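Local coordinates for predicted ancestral HMA domain of Pik-1 from Oryza spp. (PDB 7BNT), which binds the rice blast effector AVR-PikD, as a reconstructed ancestral form of the HMA domain integrated in the immune receptor Pik-1, at residues Q6-I10 with G52-L58. Residues are numbered along the deposited sequence; the frame is centred on the assembly and turned at random. Where two conformers were deposited one is given.
Sequences QKIVI and GIDSIKL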
loop_
_atom_site.group_PDB
_atom_site.type_symbol
_atom_site.label_atom_id
_atom_site.label_comp_id
_atom_site.label_asym_id
_atom_site.label_seq_id
_atom_site.Cartn_x
_atom_site.Cartn_y
_atom_site.Cartn_z
ATOM N N GLN B 6 -9.186 0.534 7.733
ATOM C CA GLN B 6 -8.985 1.713 6.885
ATOM C C GLN B 6 -7.963 1.369 5.800
ATOM O O GLN B 6 -7.081 0.554 6.025
ATOM C CB GLN B 6 -8.362 2.845 7.705
ATOM C CG GLN B 6 -9.167 3.325 8.903
ATOM C CD GLN B 6 -8.262 4.169 9.757
ATOM O OE1 GLN B 6 -7.567 3.637 10.624
ATOM N NE2 GLN B 6 -8.238 5.474 9.489
ATOM N N LYS B 7 -8.111 1.939 4.621
ATOM C CA LYS B 7 -7.043 1.914 3.605
ATOM C C LYS B 7 -6.812 3.358 3.196
ATOM O O LYS B 7 -7.768 4.057 2.857
ATOM C CB LYS B 7 -7.370 1.066 2.372
ATOM C CG LYS B 7 -6.261 1.060 1.323
ATOM C CD LYS B 7 -6.523 0.121 0.153
ATOM C CE LYS B 7 -7.940 0.222 -0.351
ATOM N NZ LYS B 7 -8.162 -0.580 -1.574
ATOM N N ILE B 8 -5.570 3.790 3.256
ATOM C CA ILE B 8 -5.217 5.111 2.700
ATOM C C ILE B 8 -3.985 4.946 1.821
ATOM O O ILE B 8 -3.229 3.961 1.926
ATOM C CB ILE B 8 -4.983 6.151 3.804
ATOM C CG1 ILE B 8 -3.762 5.759 4.624
ATOM C CG2 ILE B 8 -6.226 6.373 4.667
ATOM C CD1 ILE B 8 -3.377 6.782 5.635
ATOM N N VAL B 9 -3.810 5.942 0.981
ATOM C CA VAL B 9 -2.676 6.010 0.032
ATOM C C VAL B 9 -2.024 7.380 0.188
ATOM O O VAL B 9 -2.721 8.400 0.105
ATOM C CB VAL B 9 -3.120 5.783 -1.414
ATOM C CG1 VAL B 9 -1.925 5.841 -2.339
ATOM C CG2 VAL B 9 -3.839 4.451 -1.549
ATOM N N ILE B 10 -0.719 7.371 0.396
ATOM C CA ILE B 10 0.095 8.589 0.581
ATOM C C ILE B 10 1.225 8.585 -0.448
ATOM O O ILE B 10 1.972 7.608 -0.540
ATOM C CB ILE B 10 0.624 8.710 2.027
ATOM C CG1 ILE B 10 -0.531 8.844 3.021
ATOM C CG2 ILE B 10 1.575 9.886 2.134
ATOM C CD1 ILE B 10 -0.120 8.679 4.478
ATOM N N GLY B 52 -7.414 2.560 13.335
ATOM C CA GLY B 52 -7.042 3.653 14.247
ATOM C C GLY B 52 -5.855 4.441 13.714
ATOM O O GLY B 52 -5.117 5.027 14.516
ATOM N N ILE B 53 -5.634 4.440 12.401
ATOM C CA ILE B 53 -4.536 5.244 11.793
ATOM C C ILE B 53 -5.046 6.650 11.588
ATOM O O ILE B 53 -6.132 6.837 11.043
ATOM C CB ILE B 53 -4.018 4.653 10.489
ATOM C CG1 ILE B 53 -3.471 3.249 10.701
ATOM C CG2 ILE B 53 -2.978 5.577 9.855
ATOM C CD1 ILE B 53 -3.566 2.435 9.463
ATOM N N ASP B 54 -4.239 7.608 11.988
ATOM C CA ASP B 54 -4.569 9.027 11.782
ATOM C C ASP B 54 -3.835 9.464 10.522
ATOM O O ASP B 54 -2.624 9.695 10.585
ATOM C CB ASP B 54 -4.161 9.837 13.005
ATOM C CG ASP B 54 -4.567 11.292 12.934
ATOM O OD1 ASP B 54 -4.623 11.823 11.808
ATOM O OD2 ASP B 54 -4.715 11.886 14.017
ATOM N N SER B 55 -4.546 9.550 9.404
ATOM C CA SER B 55 -3.931 9.797 8.082
ATOM C C SER B 55 -3.216 11.149 8.102
ATOM O O SER B 55 -2.142 11.277 7.493
ATOM C CB SER B 55 -4.964 9.744 6.988
ATOM O OG SER B 55 -5.970 10.709 7.212
ATOM N N ILE B 56 -3.804 12.149 8.757
ATOM C CA ILE B 56 -3.229 13.516 8.686
ATOM C C ILE B 56 -1.955 13.552 9.540
ATOM O O ILE B 56 -0.938 14.156 9.132
ATOM C CB ILE B 56 -4.264 14.587 9.083
ATOM C CG1 ILE B 56 -5.511 14.522 8.205
ATOM C CG2 ILE B 56 -3.610 15.955 9.001
ATOM C CD1 ILE B 56 -5.233 14.584 6.734
ATOM N N LYS B 57 -1.999 12.918 10.705
ATOM C CA LYS B 57 -0.814 12.815 11.583
ATOM C C LYS B 57 0.293 12.062 10.821
ATOM O O LYS B 57 1.476 12.406 10.955
ATOM C CB LYS B 57 -1.267 12.124 12.866
ATOM C CG LYS B 57 -0.411 12.323 14.099
ATOM C CD LYS B 57 -1.161 11.882 15.356
ATOM C CE LYS B 57 -0.278 11.469 16.503
ATOM N NZ LYS B 57 -1.062 10.667 17.467
ATOM N N LEU B 58 -0.051 11.033 10.056
ATOM C CA LEU B 58 0.949 10.246 9.315
ATOM C C LEU B 58 1.588 11.113 8.221
ATOM O O LEU B 58 2.804 11.065 8.041
ATOM C CB LEU B 58 0.245 9.001 8.786
ATOM C CG LEU B 58 1.140 7.988 8.117
ATOM C CD1 LEU B 58 2.264 7.539 9.048
ATOM C CD2 LEU B 58 0.291 6.818 7.705
#
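The side chain of Q6 reaches across the edge of the core and lies against the backbone of G52 and I53, where its carboxamide uses both of its polar ends. I53 N donates to Q6 OE1 at 2.7 Å, and Q6 NE2 donates to I53 O at 3.0 Å, so the amide group pairs with a single residue's NH and CO much as a neighbouring strand would. This illustrates how a side chain can hold a loop that has already left the sheet. The Q6 backbone is hydrogen-bonded to G50, the last residue of strand 45-50, and its side chain takes over three residues later, at I53. Alternation of the strand governs the contact. Q6, I8 and I10 point toward 52-58, while K7 is directed to the other face. I8 CD1 sits 3.6 Å from S55 CB in the first turn of the helix and 4.2 Å from L58 CD2, and I10 CD1 meets L58 CD2 at 3.7 Å; the leucine thus bridges two successive inward residues of the strand. I10 also touches V59 and L62, carrying the apolar seam along helix 55-65. On the side away from the strand, D54 only begins the helix as its N-cap, D54 OD1 accepting from K57 N at 3.0 Å and more weakly from I56 N at 3.2 Å. The two Q6 side-chain hydrogen bonds to the I53 backbone and the I8, I10, S55 and L58 contacts seat the second helix on the first, central strand of a four-stranded antiparallel sheet of order 2-3-1-4, the βαββαβ ferredoxin-like sandwich of HMA domains.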